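Local coordinates for protein polyhedrin (Operophtera brumata cypovirus 19, PDB 5A99) that forms the crystalline matrix of cypovirus polyhedra, the micrometre-sized occlusion bodies that probably protect embedded virus particles outside the insect host, at residues I57-N62 and I185-Q190. Residues are numbered along the deposited sequence; the frame is centred on the assembly and turned at random.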
loop_
_atom_site.group_PDB
_atom_site.type_symbol
_atom_site.label_atom_id
_atom_site.label_comp_id
_atom_site.label_asym_id
_atom_site.label_seq_id
_atom_site.Cartn_x
_atom_site.Cartn_y
_atom_site.Cartn_z
ATOM N N ILE A 57 -4.980 8.657 -8.545
ATOM C CA ILE A 57 -4.307 8.723 -7.264
ATOM C C ILE A 57 -5.346 8.614 -6.155
ATOM O O ILE A 57 -6.263 9.430 -6.077
ATOM C CB ILE A 57 -3.507 10.051 -7.126
ATOM C CG1 ILE A 57 -2.343 10.089 -8.125
ATOM C CG2 ILE A 57 -2.983 10.237 -5.695
ATOM C CD1 ILE A 57 -1.508 11.379 -8.055
ATOM N N SER A 58 -5.217 7.575 -5.329
ATOM C CA SER A 58 -5.972 7.452 -4.081
ATOM C C SER A 58 -4.994 7.151 -2.949
ATOM O O SER A 58 -4.300 6.141 -2.991
ATOM C CB SER A 58 -7.007 6.328 -4.189
ATOM O OG SER A 58 -7.542 5.989 -2.923
ATOM N N ARG A 59 -4.936 8.019 -1.940
ATOM C CA ARG A 59 -3.956 7.866 -0.873
ATOM C C ARG A 59 -4.542 8.187 0.475
ATOM O O ARG A 59 -5.420 9.034 0.593
ATOM C CB ARG A 59 -2.761 8.802 -1.090
ATOM C CG ARG A 59 -2.063 8.625 -2.408
ATOM C CD ARG A 59 -1.184 7.390 -2.425
ATOM N NE ARG A 59 -0.404 7.350 -3.653
ATOM C CZ ARG A 59 -0.865 6.893 -4.817
ATOM N NH1 ARG A 59 -2.095 6.403 -4.905
ATOM N NH2 ARG A 59 -0.086 6.909 -5.886
ATOM N N SER A 60 -4.026 7.530 1.505
ATOM C CA SER A 60 -4.349 7.933 2.864
ATOM C C SER A 60 -3.106 7.800 3.737
ATOM O O SER A 60 -2.204 6.978 3.475
ATOM C CB SER A 60 -5.554 7.149 3.420
ATOM O OG SER A 60 -5.292 5.759 3.465
ATOM N N TYR A 61 -3.036 8.653 4.751
ATOM C CA TYR A 61 -1.882 8.710 5.623
ATOM C C TYR A 61 -2.358 8.737 7.060
ATOM O O TYR A 61 -3.192 9.556 7.442
ATOM C CB TYR A 61 -1.029 9.932 5.279
ATOM C CG TYR A 61 -0.608 9.925 3.835
ATOM C CD1 TYR A 61 0.551 9.278 3.422
ATOM C CD2 TYR A 61 -1.390 10.545 2.871
ATOM C CE1 TYR A 61 0.917 9.254 2.084
ATOM C CE2 TYR A 61 -1.029 10.530 1.538
ATOM C CZ TYR A 61 0.120 9.877 1.147
ATOM O OH TYR A 61 0.467 9.871 -0.186
ATOM N N ASN A 62 -1.862 7.799 7.847
ATOM C CA ASN A 62 -2.178 7.786 9.256
ATOM C C ASN A 62 -1.320 8.836 9.967
ATOM O O ASN A 62 -0.341 9.327 9.400
ATOM C CB ASN A 62 -1.948 6.394 9.839
ATOM C CG ASN A 62 -2.605 6.221 11.181
ATOM O OD1 ASN A 62 -3.553 6.933 11.514
ATOM N ND2 ASN A 62 -2.107 5.278 11.968
ATOM N N ILE A 185 -4.930 11.855 7.156
ATOM C CA ILE A 185 -5.219 12.529 5.899
ATOM C C ILE A 185 -5.446 11.574 4.736
ATOM O O ILE A 185 -4.622 10.696 4.464
ATOM C CB ILE A 185 -4.117 13.532 5.549
ATOM C CG1 ILE A 185 -4.136 14.708 6.535
ATOM C CG2 ILE A 185 -4.299 14.069 4.148
ATOM C CD1 ILE A 185 -2.911 15.572 6.445
ATOM N N SER A 186 -6.587 11.759 4.070
ATOM C CA SER A 186 -6.963 11.010 2.872
ATOM C C SER A 186 -7.196 11.972 1.690
ATOM O O SER A 186 -7.764 13.050 1.865
ATOM C CB SER A 186 -8.234 10.189 3.129
ATOM O OG SER A 186 -8.096 9.416 4.309
ATOM N N PHE A 187 -6.743 11.594 0.495
ATOM C CA PHE A 187 -7.083 12.355 -0.702
ATOM C C PHE A 187 -7.113 11.491 -1.967
ATOM O O PHE A 187 -6.662 10.344 -1.982
ATOM C CB PHE A 187 -6.169 13.579 -0.866
ATOM C CG PHE A 187 -4.717 13.246 -1.015
ATOM C CD1 PHE A 187 -4.220 12.775 -2.217
ATOM C CD2 PHE A 187 -3.843 13.425 0.041
ATOM C CE1 PHE A 187 -2.877 12.472 -2.366
ATOM C CE2 PHE A 187 -2.499 13.135 -0.100
ATOM C CZ PHE A 187 -2.016 12.649 -1.304
ATOM N N ALA A 188 -7.714 12.047 -3.006
ATOM C CA ALA A 188 -7.821 11.368 -4.282
ATOM C C ALA A 188 -7.946 12.395 -5.376
ATOM O O ALA A 188 -8.445 13.504 -5.167
ATOM C CB ALA A 188 -9.010 10.460 -4.307
ATOM N N VAL A 189 -7.484 12.003 -6.552
ATOM C CA VAL A 189 -7.647 12.801 -7.743
ATOM C C VAL A 189 -7.331 11.926 -8.955
ATOM O O VAL A 189 -6.425 11.097 -8.901
ATOM C CB VAL A 189 -6.741 14.053 -7.711
ATOM C CG1 VAL A 189 -5.291 13.685 -7.458
ATOM C CG2 VAL A 189 -6.880 14.844 -9.001
ATOM N N GLN A 190 -8.090 12.109 -10.036
ATOM C CA GLN A 190 -7.831 11.403 -11.287
ATOM C C GLN A 190 -7.574 12.425 -12.382
ATOM O O GLN A 190 -7.916 13.614 -12.236
ATOM C CB GLN A 190 -9.025 10.506 -11.673
ATOM C CG GLN A 190 -10.280 11.272 -12.007
ATOM C CD GLN A 190 -11.394 10.400 -12.584
ATOM O OE1 GLN A 190 -11.261 9.177 -12.709
ATOM N NE2 GLN A 190 -12.504 11.040 -12.950
HETATM O O HOH W 1 -8.437 7.779 -0.544
#
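Phe187 meets Ile57, Arg59 and Tyr61 on one face of an antiparallel strand pair, joined by six N-H to O=C hydrogen bonds at Ile57–Val189, Arg59–Phe187 and Tyr61–Ile185. CG of Phe187 lies between the backbone N and the carbonyl carbon (chi1 61°), and the ring reaches across to the 57-61 strand. Arg59 CB sits over one face, offset toward the rim, in a CH-pi contact 4.2 Å from the Phe187 ring centroid. At the ring edge, Ile57 CG2 comes within 4.0 Å of Phe187 CE1; the same methyl covers the centre of one face of the Arg59 guanidinium, and Ile57 CB packs 4.1 Å from Val189 CG1. The Tyr61 ring is tilted 32° to that of Phe187, with Tyr61 CE2 3.4 Å from Phe187 CE2. CB and CG of Arg59 stay on the ring, but a bend at chi2 (-76°) turns CD off it, and the guanidinium ends away from strand 185-190; NH1 bonds back to Ser58 O from above the carbonyl plane at 2.9 Å, while NE forms a salt bridge with Asp217, whose carboxylate also accepts Tyr61 OH. The other, serine-bearing face meets a second subunit: Ser186 OG hydrogen-bonds to Asp214 O of that subunit. Strand 184-190 lies between 56-61 and 125-129 in a three-stranded sheet, whose Phe187-bearing face packs on strands 33-40 and 46-53 of the six-stranded sheet, giving a beta-sandwich-like core.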